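PDB 5B3T: biliverdin reductase from Synechocystis sp., which probably reduces biliverdin, a tetrapyrrole from heme breakdown, with NADPH as the electron donor. Local coordinates for residues T12-T21 / R37-G45; I150-I161 / N247-G258. All coordinates share one frame; numbering follows the deposited sequence.

Contact 1 (T12-T21 / R37-G45)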
loop_
_atom_site.group_PDB
_atom_site.type_symbol
_atom_site.label_atom_id
_atom_site.label_comp_id
_atom_site.label_asym_id
_atom_site.label_seq_id
_atom_site.Cartn_x
_atom_site.Cartn_y
_atom_site.Cartn_z
ATOM N N THR A 12 15.409 21.991 9.091
ATOM C CA THR A 12 16.125 21.612 7.877
ATOM C C THR A 12 17.633 21.454 8.107
ATOM O O THR A 12 18.231 22.205 8.881
ATOM C CB THR A 12 15.866 22.648 6.749
ATOM O OG1 THR A 12 16.312 22.126 5.491
ATOM C CG2 THR A 12 16.567 23.974 7.037
ATOM N N PRO A 13 18.252 20.453 7.455
ATOM C CA PRO A 13 17.637 19.435 6.594
ATOM C C PRO A 13 16.876 18.373 7.383
ATOM O O PRO A 13 17.253 18.062 8.512
ATOM C CB PRO A 13 18.837 18.802 5.870
ATOM C CG PRO A 13 20.014 19.683 6.176
ATOM C CD PRO A 13 19.716 20.313 7.492
ATOM N N VAL A 14 15.811 17.829 6.797
ATOM C CA VAL A 14 15.108 16.714 7.420
ATOM C C VAL A 14 15.952 15.458 7.252
ATOM O O VAL A 14 16.276 15.053 6.129
ATOM C CB VAL A 14 13.711 16.533 6.814
ATOM C CG1 VAL A 14 12.960 15.434 7.551
ATOM C CG2 VAL A 14 12.935 17.840 6.863
ATOM N N ARG A 15 16.319 14.840 8.369
ATOM C CA ARG A 15 17.173 13.658 8.368
ATOM C C ARG A 15 16.293 12.415 8.392
ATOM O O ARG A 15 15.462 12.252 9.293
ATOM C CB ARG A 15 18.130 13.691 9.556
ATOM C CG ARG A 15 19.218 14.745 9.404
ATOM C CD ARG A 15 19.877 15.071 10.729
ATOM N NE ARG A 15 18.910 15.557 11.709
ATOM C CZ ARG A 15 19.160 15.670 13.009
ATOM N NH1 ARG A 15 20.351 15.335 13.487
ATOM N NH2 ARG A 15 18.224 16.121 13.832
ATOM N N VAL A 16 16.480 11.542 7.406
ATOM C CA VAL A 16 15.549 10.457 7.121
ATOM C C VAL A 16 16.242 9.120 7.325
ATOM O O VAL A 16 17.380 8.922 6.885
ATOM C CB VAL A 16 14.995 10.563 5.685
ATOM C CG1 VAL A 16 13.981 9.458 5.415
ATOM C CG2 VAL A 16 14.378 11.933 5.455
ATOM N N GLY A 17 15.553 8.209 7.994
ATOM C CA GLY A 17 15.928 6.803 8.014
ATOM C C GLY A 17 14.850 5.992 7.327
ATOM O O GLY A 17 13.657 6.221 7.547
ATOM N N ILE A 18 15.267 5.050 6.487
ATOM C CA ILE A 18 14.353 4.273 5.658
ATOM C C ILE A 18 14.367 2.829 6.139
ATOM O O ILE A 18 15.411 2.169 6.116
ATOM C CB ILE A 18 14.730 4.363 4.173
ATOM C CG1 ILE A 18 14.550 5.795 3.665
ATOM C CG2 ILE A 18 13.900 3.389 3.355
ATOM C CD1 ILE A 18 14.843 5.960 2.194
ATOM N N VAL A 19 13.212 2.333 6.563
ATOM C CA VAL A 19 13.061 0.939 6.963
ATOM C C VAL A 19 12.474 0.203 5.763
ATOM O O VAL A 19 11.269 0.268 5.505
ATOM C CB VAL A 19 12.187 0.791 8.210
ATOM C CG1 VAL A 19 12.082 -0.670 8.609
ATOM C CG2 VAL A 19 12.754 1.615 9.354
ATOM N N GLY A 20 13.329 -0.496 5.023
ATOM C CA GLY A 20 12.911 -1.166 3.808
ATOM C C GLY A 20 13.827 -0.864 2.642
ATOM O O GLY A 20 14.524 0.154 2.637
ATOM N N THR A 21 13.839 -1.751 1.645
ATOM C CA THR A 21 14.726 -1.592 0.501
ATOM C C THR A 21 14.024 -1.860 -0.826
ATOM O O THR A 21 14.695 -1.888 -1.865
ATOM C CB THR A 21 15.944 -2.519 0.627
ATOM O OG1 THR A 21 15.500 -3.870 0.804
ATOM C CG2 THR A 21 16.812 -2.121 1.811
ATOM N N ARG A 37 16.005 19.976 0.940
ATOM C CA ARG A 37 15.413 20.100 2.264
ATOM C C ARG A 37 15.596 18.851 3.115
ATOM O O ARG A 37 15.224 18.868 4.294
ATOM C CB ARG A 37 13.921 20.422 2.144
ATOM C CG ARG A 37 13.611 21.757 1.480
ATOM C CD ARG A 37 12.130 21.872 1.137
ATOM N NE ARG A 37 11.752 20.983 0.041
ATOM C CZ ARG A 37 10.503 20.785 -0.367
ATOM N NH1 ARG A 37 9.498 21.410 0.232
ATOM N NH2 ARG A 37 10.257 19.959 -1.376
ATOM N N SER A 38 16.156 17.778 2.562
ATOM C CA SER A 38 16.226 16.508 3.269
ATOM C C SER A 38 17.578 15.850 3.033
ATOM O O SER A 38 18.320 16.202 2.110
ATOM C CB SER A 38 15.091 15.567 2.845
ATOM O OG SER A 38 15.031 15.441 1.436
ATOM N N GLN A 39 17.879 14.872 3.885
ATOM C CA GLN A 39 19.147 14.151 3.863
ATOM C C GLN A 39 18.894 12.715 4.295
ATOM O O GLN A 39 18.338 12.482 5.373
ATOM C CB GLN A 39 20.169 14.820 4.788
ATOM C CG GLN A 39 21.513 14.118 4.865
ATOM C CD GLN A 39 22.338 14.290 3.605
ATOM O OE1 GLN A 39 22.260 15.320 2.935
ATOM N NE2 GLN A 39 23.139 13.282 3.281
ATOM N N LEU A 40 19.297 11.759 3.462
ATOM C CA LEU A 40 19.176 10.347 3.801
ATOM C C LEU A 40 20.355 9.944 4.682
ATOM O O LEU A 40 21.513 10.054 4.267
ATOM C CB LEU A 40 19.122 9.501 2.528
ATOM C CG LEU A 40 19.135 7.975 2.642
ATOM C CD1 LEU A 40 18.004 7.482 3.527
ATOM C CD2 LEU A 40 19.052 7.337 1.260
ATOM N N VAL A 41 20.063 9.489 5.896
ATOM C CA VAL A 41 21.093 9.203 6.891
ATOM C C VAL A 41 21.346 7.706 7.035
ATOM O O VAL A 41 22.496 7.266 7.047
ATOM C CB VAL A 41 20.717 9.838 8.246
ATOM C CG1 VAL A 41 21.641 9.330 9.347
ATOM C CG2 VAL A 41 20.757 11.355 8.152
ATOM N N SER A 42 20.290 6.905 7.158
ATOM C CA SER A 42 20.459 5.476 7.379
ATOM C C SER A 42 19.306 4.716 6.740
ATOM O O SER A 42 18.316 5.301 6.292
ATOM C CB SER A 42 20.555 5.145 8.873
ATOM O OG SER A 42 19.381 5.538 9.560
ATOM N N PHE A 43 19.450 3.395 6.698
ATOM C CA PHE A 43 18.378 2.524 6.241
ATOM C C PHE A 43 18.561 1.153 6.875
ATOM O O PHE A 43 19.613 0.838 7.436
ATOM C CB PHE A 43 18.334 2.423 4.712
ATOM C CG PHE A 43 19.288 1.414 4.145
ATOM C CD1 PHE A 43 20.625 1.729 3.969
ATOM C CD2 PHE A 43 18.850 0.148 3.785
ATOM C CE1 PHE A 43 21.507 0.802 3.448
ATOM C CE2 PHE A 43 19.728 -0.784 3.263
ATOM C CZ PHE A 43 21.057 -0.456 3.093
ATOM N N TRP A 44 17.510 0.340 6.782
ATOM C CA TRP A 44 17.529 -1.041 7.241
ATOM C C TRP A 44 16.840 -1.906 6.198
ATOM O O TRP A 44 15.811 -1.517 5.642
ATOM C CB TRP A 44 16.833 -1.193 8.606
ATOM C CG TRP A 44 16.707 -2.617 9.097
ATOM C CD1 TRP A 44 17.609 -3.305 9.858
ATOM C CD2 TRP A 44 15.604 -3.509 8.880
ATOM N NE1 TRP A 44 17.141 -4.572 10.118
ATOM C CE2 TRP A 44 15.913 -4.722 9.528
ATOM C CE3 TRP A 44 14.391 -3.402 8.193
ATOM C CZ2 TRP A 44 15.053 -5.818 9.512
ATOM C CZ3 TRP A 44 13.538 -4.492 8.178
ATOM C CH2 TRP A 44 13.872 -5.684 8.833
ATOM N N GLY A 45 17.425 -3.068 5.925
ATOM C CA GLY A 45 16.818 -4.038 5.037
ATOM C C GLY A 45 16.637 -5.368 5.736
ATOM O O GLY A 45 17.347 -5.666 6.700
#

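Contact 2 (I150-I161 / N247-G258). With PO4 (phosphate ion), chain D.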
loop_
_atom_site.group_PDB
_atom_site.type_symbol
_atom_site.label_atom_id
_atom_site.label_comp_id
_atom_site.label_asym_id
_atom_site.label_seq_id
_atom_site.Cartn_x
_atom_site.Cartn_y
_atom_site.Cartn_z
ATOM N N ILE A 150 -18.291 7.735 -16.642
ATOM C CA ILE A 150 -19.012 6.488 -16.876
ATOM C C ILE A 150 -20.301 6.399 -16.067
ATOM O O ILE A 150 -20.912 5.327 -16.007
ATOM C CB ILE A 150 -18.117 5.266 -16.614
ATOM C CG1 ILE A 150 -17.765 5.153 -15.130
ATOM C CG2 ILE A 150 -16.851 5.350 -17.449
ATOM C CD1 ILE A 150 -16.970 3.905 -14.795
ATOM N N GLY A 151 -20.740 7.495 -15.451
ATOM C CA GLY A 151 -22.030 7.477 -14.781
ATOM C C GLY A 151 -22.035 6.629 -13.518
ATOM O O GLY A 151 -21.026 6.493 -12.818
ATOM N N GLU A 152 -23.198 6.050 -13.222
ATOM C CA GLU A 152 -23.348 5.236 -12.021
ATOM C C GLU A 152 -22.605 3.918 -12.190
ATOM O O GLU A 152 -22.953 3.106 -13.055
ATOM C CB GLU A 152 -24.824 4.979 -11.725
ATOM C CG GLU A 152 -25.062 4.265 -10.398
ATOM C CD GLU A 152 -26.482 3.748 -10.249
ATOM O OE1 GLU A 152 -27.211 3.696 -11.262
ATOM O OE2 GLU A 152 -26.871 3.396 -9.115
ATOM N N VAL A 153 -21.590 3.701 -11.360
ATOM C CA VAL A 153 -20.811 2.468 -11.399
ATOM C C VAL A 153 -21.581 1.385 -10.653
ATOM O O VAL A 153 -21.914 1.546 -9.475
ATOM C CB VAL A 153 -19.419 2.677 -10.790
ATOM C CG1 VAL A 153 -18.568 1.426 -10.961
ATOM C CG2 VAL A 153 -18.744 3.886 -11.422
ATOM N N PHE A 154 -21.869 0.276 -11.341
ATOM C CA PHE A 154 -22.669 -0.798 -10.770
ATOM C C PHE A 154 -21.944 -2.131 -10.665
ATOM O O PHE A 154 -22.409 -3.002 -9.922
ATOM C CB PHE A 154 -23.956 -1.004 -11.586
ATOM C CG PHE A 154 -23.717 -1.262 -13.049
ATOM C CD1 PHE A 154 -23.466 -2.546 -13.509
ATOM C CD2 PHE A 154 -23.754 -0.222 -13.966
ATOM C CE1 PHE A 154 -23.245 -2.787 -14.853
ATOM C CE2 PHE A 154 -23.537 -0.458 -15.315
ATOM C CZ PHE A 154 -23.281 -1.740 -15.757
ATOM N N TYR A 155 -20.835 -2.321 -11.375
ATOM C CA TYR A 155 -20.134 -3.597 -11.363
ATOM C C TYR A 155 -18.655 -3.342 -11.601
ATOM O O TYR A 155 -18.289 -2.685 -12.579
ATOM C CB TYR A 155 -20.700 -4.542 -12.429
ATOM C CG TYR A 155 -20.181 -5.964 -12.371
ATOM C CD1 TYR A 155 -20.016 -6.619 -11.158
ATOM C CD2 TYR A 155 -19.888 -6.661 -13.536
ATOM C CE1 TYR A 155 -19.550 -7.926 -11.106
ATOM C CE2 TYR A 155 -19.425 -7.965 -13.497
ATOM C CZ TYR A 155 -19.258 -8.593 -12.280
ATOM O OH TYR A 155 -18.799 -9.892 -12.238
ATOM N N ALA A 156 -17.816 -3.851 -10.703
ATOM C CA ALA A 156 -16.375 -3.692 -10.815
ATOM C C ALA A 156 -15.700 -5.005 -10.454
ATOM O O ALA A 156 -16.188 -5.759 -9.608
ATOM C CB ALA A 156 -15.847 -2.570 -9.914
ATOM N N ARG A 157 -14.568 -5.270 -11.101
ATOM C CA ARG A 157 -13.800 -6.476 -10.830
ATOM C C ARG A 157 -12.320 -6.133 -10.821
ATOM O O ARG A 157 -11.798 -5.579 -11.794
ATOM C CB ARG A 157 -14.084 -7.573 -11.864
ATOM C CG ARG A 157 -13.371 -8.881 -11.563
ATOM C CD ARG A 157 -13.906 -10.019 -12.413
ATOM N NE ARG A 157 -13.695 -11.308 -11.760
ATOM C CZ ARG A 157 -12.610 -12.053 -11.930
ATOM N NH1 ARG A 157 -11.649 -11.634 -12.740
ATOM N NH2 ARG A 157 -12.488 -13.211 -11.299
ATOM N N TYR A 158 -11.658 -6.461 -9.716
ATOM C CA TYR A 158 -10.232 -6.215 -9.522
ATOM C C TYR A 158 -9.590 -7.549 -9.172
ATOM O O TYR A 158 -9.801 -8.075 -8.073
ATOM C CB TYR A 158 -10.011 -5.165 -8.427
ATOM C CG TYR A 158 -8.577 -4.945 -7.998
ATOM C CD1 TYR A 158 -7.528 -5.020 -8.907
ATOM C CD2 TYR A 158 -8.276 -4.630 -6.679
ATOM C CE1 TYR A 158 -6.219 -4.811 -8.505
ATOM C CE2 TYR A 158 -6.974 -4.416 -6.269
ATOM C CZ TYR A 158 -5.950 -4.507 -7.184
ATOM O OH TYR A 158 -4.654 -4.295 -6.773
ATOM N N SER A 159 -8.824 -8.107 -10.106
ATOM C CA SER A 159 -8.265 -9.443 -9.952
ATOM C C SER A 159 -6.764 -9.407 -10.195
ATOM O O SER A 159 -6.308 -8.903 -11.227
ATOM C CB SER A 159 -8.929 -10.434 -10.914
ATOM O OG SER A 159 -8.357 -11.723 -10.780
ATOM N N THR A 160 -6.007 -9.948 -9.245
ATOM C CA THR A 160 -4.559 -10.086 -9.351
ATOM C C THR A 160 -4.221 -11.555 -9.134
ATOM O O THR A 160 -4.360 -12.069 -8.020
ATOM C CB THR A 160 -3.840 -9.205 -8.328
ATOM O OG1 THR A 160 -4.360 -7.872 -8.395
ATOM C CG2 THR A 160 -2.350 -9.168 -8.617
ATOM N N ILE A 161 -3.789 -12.232 -10.194
ATOM C CA ILE A 161 -3.369 -13.627 -10.119
ATOM C C ILE A 161 -1.940 -13.711 -10.633
ATOM O O ILE A 161 -1.654 -13.288 -11.760
ATOM C CB ILE A 161 -4.299 -14.556 -10.911
ATOM C CG1 ILE A 161 -5.660 -14.653 -10.217
ATOM C CG2 ILE A 161 -3.673 -15.936 -11.049
ATOM C CD1 ILE A 161 -6.657 -15.533 -10.934
ATOM N N ASN A 247 -1.761 -15.908 -15.444
ATOM C CA ASN A 247 -1.707 -14.670 -14.684
ATOM C C ASN A 247 -2.828 -13.725 -15.109
ATOM O O ASN A 247 -3.378 -13.819 -16.210
ATOM C CB ASN A 247 -0.351 -13.989 -14.860
ATOM C CG ASN A 247 0.776 -14.764 -14.210
ATOM O OD1 ASN A 247 0.548 -15.790 -13.568
ATOM N ND2 ASN A 247 2.001 -14.276 -14.368
ATOM N N GLU A 248 -3.160 -12.800 -14.211
ATOM C CA GLU A 248 -4.238 -11.848 -14.438
ATOM C C GLU A 248 -3.960 -10.593 -13.627
ATOM O O GLU A 248 -3.740 -10.676 -12.416
ATOM C CB GLU A 248 -5.595 -12.445 -14.041
ATOM C CG GLU A 248 -6.795 -11.720 -14.622
ATOM C CD GLU A 248 -8.117 -12.286 -14.134
ATOM O OE1 GLU A 248 -8.123 -12.971 -13.090
ATOM O OE2 GLU A 248 -9.150 -12.049 -14.796
ATOM N N ARG A 249 -3.958 -9.438 -14.297
ATOM C CA ARG A 249 -3.904 -8.127 -13.647
ATOM C C ARG A 249 -4.993 -7.274 -14.289
ATOM O O ARG A 249 -4.744 -6.559 -15.263
ATOM C CB ARG A 249 -2.527 -7.475 -13.772
ATOM C CG ARG A 249 -1.484 -8.020 -12.811
ATOM C CD ARG A 249 -0.416 -6.974 -12.513
ATOM N NE ARG A 249 0.344 -6.595 -13.702
ATOM C CZ ARG A 249 0.822 -5.374 -13.924
ATOM N NH1 ARG A 249 0.614 -4.407 -13.042
ATOM N NH2 ARG A 249 1.504 -5.119 -15.032
ATOM N N ILE A 250 -6.201 -7.349 -13.733
ATOM C CA ILE A 250 -7.380 -6.716 -14.310
ATOM C C ILE A 250 -8.011 -5.795 -13.275
ATOM O O ILE A 250 -8.132 -6.157 -12.098
ATOM C CB ILE A 250 -8.404 -7.765 -14.795
ATOM C CG1 ILE A 250 -7.791 -8.657 -15.874
ATOM C CG2 ILE A 250 -9.660 -7.092 -15.324
ATOM C CD1 ILE A 250 -7.425 -7.928 -17.139
ATOM N N PHE A 251 -8.410 -4.604 -13.718
ATOM C CA PHE A 251 -9.225 -3.686 -12.922
ATOM C C PHE A 251 -10.274 -3.115 -13.873
ATOM O O PHE A 251 -9.970 -2.240 -14.690
ATOM C CB PHE A 251 -8.381 -2.589 -12.280
ATOM C CG PHE A 251 -9.019 -1.951 -11.071
ATOM C CD1 PHE A 251 -10.389 -2.015 -10.869
ATOM C CD2 PHE A 251 -8.242 -1.292 -10.131
ATOM C CE1 PHE A 251 -10.971 -1.432 -9.760
ATOM C CE2 PHE A 251 -8.820 -0.707 -9.018
ATOM C CZ PHE A 251 -10.185 -0.778 -8.833
ATOM N N THR A 252 -11.499 -3.621 -13.773
ATOM C CA THR A 252 -12.590 -3.235 -14.657
ATOM C C THR A 252 -13.713 -2.629 -13.830
ATOM O O THR A 252 -14.070 -3.166 -12.778
ATOM C CB THR A 252 -13.108 -4.441 -15.446
ATOM O OG1 THR A 252 -12.035 -5.004 -16.209
ATOM C CG2 THR A 252 -14.234 -4.028 -16.387
ATOM N N LEU A 253 -14.262 -1.510 -14.304
ATOM C CA LEU A 253 -15.387 -0.847 -13.655
ATOM C C LEU A 253 -16.447 -0.543 -14.706
ATOM O O LEU A 253 -16.171 0.156 -15.686
ATOM C CB LEU A 253 -14.942 0.435 -12.940
ATOM C CG LEU A 253 -13.819 0.289 -11.903
ATOM C CD1 LEU A 253 -12.454 0.566 -12.521
ATOM C CD2 LEU A 253 -14.054 1.181 -10.690
ATOM N N HIS A 254 -17.653 -1.067 -14.498
ATOM C CA HIS A 254 -18.762 -0.894 -15.428
ATOM C C HIS A 254 -19.721 0.153 -14.876
ATOM O O HIS A 254 -20.211 0.017 -13.749
ATOM C CB HIS A 254 -19.503 -2.212 -15.659
ATOM C CG HIS A 254 -18.677 -3.272 -16.319
ATOM N ND1 HIS A 254 -18.365 -3.245 -17.661
ATOM C CD2 HIS A 254 -18.125 -4.407 -15.827
ATOM C CE1 HIS A 254 -17.643 -4.309 -17.964
ATOM N NE2 HIS A 254 -17.483 -5.030 -16.870
ATOM N N GLY A 255 -19.988 1.188 -15.669
ATOM C CA GLY A 255 -20.984 2.184 -15.327
ATOM C C GLY A 255 -22.018 2.316 -16.428
ATOM O O GLY A 255 -21.765 1.887 -17.558
ATOM N N ASP A 256 -23.181 2.902 -16.133
ATOM C CA ASP A 256 -24.212 2.947 -17.167
ATOM C C ASP A 256 -23.913 3.954 -18.271
ATOM O O ASP A 256 -24.692 4.038 -19.226
ATOM C CB ASP A 256 -25.591 3.226 -16.552
ATOM C CG ASP A 256 -25.654 4.535 -15.782
ATOM O OD1 ASP A 256 -24.729 5.365 -15.893
ATOM O OD2 ASP A 256 -26.654 4.735 -15.059
ATOM N N ARG A 257 -22.820 4.711 -18.174
ATOM C CA ARG A 257 -22.372 5.569 -19.261
ATOM C C ARG A 257 -21.031 5.139 -19.840
ATOM O O ARG A 257 -20.531 5.801 -20.757
ATOM C CB ARG A 257 -22.288 7.028 -18.800
ATOM C CG ARG A 257 -23.640 7.672 -18.542
ATOM C CD ARG A 257 -23.500 9.123 -18.110
ATOM N NE ARG A 257 -24.641 9.548 -17.304
ATOM C CZ ARG A 257 -24.787 10.764 -16.790
ATOM N NH1 ARG A 257 -23.863 11.692 -16.999
ATOM N NH2 ARG A 257 -25.860 11.054 -16.068
ATOM N N GLY A 258 -20.438 4.060 -19.343
ATOM C CA GLY A 258 -19.191 3.583 -19.909
ATOM C C GLY A 258 -18.526 2.557 -19.020
ATOM O O GLY A 258 -18.928 2.321 -17.877
HETATM P P PO4 D . 2.193 -8.419 -16.587
HETATM O O1 PO4 D . 1.701 -8.537 -18.011
HETATM O O2 PO4 D . 2.971 -7.134 -16.432
HETATM O O3 PO4 D . 3.084 -9.593 -16.263
HETATM O O4 PO4 D . 1.012 -8.408 -15.645
#

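Contact 1 (T12-T21 / R37-G45)
Val14 and Arg37 open a run of seven backbone hydrogen bonds between two parallel strands, 14-19 and 38-44. The bond from Val14 N to Arg37 O is 2.8 Å long. The last one runs from Gly20 N to Trp44 O, also 2.8 Å. Between Val16 and Gly17 the register slips by one residue, a beta bulge. Val16 O takes the N-H of Val41 at 2.9 Å, and Ser42 O then takes over as acceptor for Ile18 N. The extra residue, Val41, lays its CG2 beside the CB and CG of Arg15. The guanidinium of Arg15 leads elsewhere, to salt bridges with Asp76 and Glu74.

Apolar contacts lie on both faces of the sheet. On the face of Val16, Ile18 and Leu40, the side chains of Ile18 and Leu40 meet at about a right angle, CD1 to CD1 at 3.8 Å. Helix 23-34 covers this patch through Ala29. Phe43 CB packs on Ile18 CB. The Phe43 ring also meets a methyl, with Thr21 CG2 3.5 Å from Phe43 CE2. On the other face, Val19 CG1 touches the six-membered ring of Trp44, 3.6 Å from CE3. Val19 CG1 stands opposite its own backbone N (chi1 -179°), which directs it at the indole. Trp66 adds an edge-to-face contact to the same indole.

Gly20 follows the last residue of strand 14-19; its phi is 131°, where a side chain would jam against the preceding carbonyl oxygen. Thr21, just after it, binds NADP(+) in another structure of this protein. Strand 14-19, helix 23-34 and strand 38-44 form the first beta-alpha-beta unit of a Rossmann fold, with the dinucleotide-binding turn at the end of its first strand.

Contact 2 (I150-I161 / N247-G258)
Tyr158 and Phe251 form an offset stack, with ring centroids 4.7 Å apart and planes at 19°. Tyr158 CB sits over one face of the Phe251 ring, a CH-pi contact, while Ile250 O lies at the edge of the Tyr158 ring. They are a non-hydrogen-bonded pair, both side chains on one face of the sheet, with CG anti to the backbone N in each (chi1 172° and -158°). Helix 183-189 packs against them. The Phe154 ring has His254 O over one face and Asp256 N near its edge. Tyr155 and His254 meet rim to rim, with CD2 of Tyr155 3.7 Å from CD2 of His254. The Arg157 guanidinium receives Glu248 OE2 at its edge.

The backbones are antiparallel. Phe154 and Tyr155 both face His254 in a classic beta bulge. Phe154 N reaches His254 O at 2.9 Å, and the bond from Tyr155 N is weak. At the far end a type I turn, Gly255 to Gly258, bonds back through Arg257 N to Ile150 O. Asp256 OD1 takes the N-H of Glu152 at 3.2 Å, from above the carboxylate plane.

Glu248 joins two partners. Ser159 OG donates to OE1 at 2.6 Å, also from above the carboxylate plane. OE2 forms a salt bridge with Arg157 NH1 at 3.3 Å, a weak hydrogen bond. Arg157 NE turns to Glu235 on the next strand. With an alanine here, Ser159 OG would probably lose this acceptor and Arg157 NH1 its carboxylate. Arg249, on the face of Tyr158 and Phe251, holds a phosphate ion, probably from the crystallisation liquor, by NE to O4 at 2.7 Å. One face thus carries the aromatic stack; on the other, charge pairing through Glu248, Arg157 and Glu235 probably helps to tie three strands together.

Contact 1 closes before contact 2 opens along the chain. Their centres lie about 38 Å apart on opposite sides of the chain's centre, and their nearest atoms are about 18 Å apart. Contact 1 lies at one edge of the parallel five-stranded sheet of the NAD-binding domain, where 38-44 is the outermost strand. Contact 2 lies inside the mixed sheet of the C-terminal alpha/beta domain, with strand 233-241 beside 153-163 and strand 258-263 beside 248-255. The two share no strand or helix. This is the two-domain plan of the Gfo/Idh/MocA family: the Rossmann domain supplies most of the NADP(+) site, and the C-terminal domain adds a few residues and probably contributes to the substrate site.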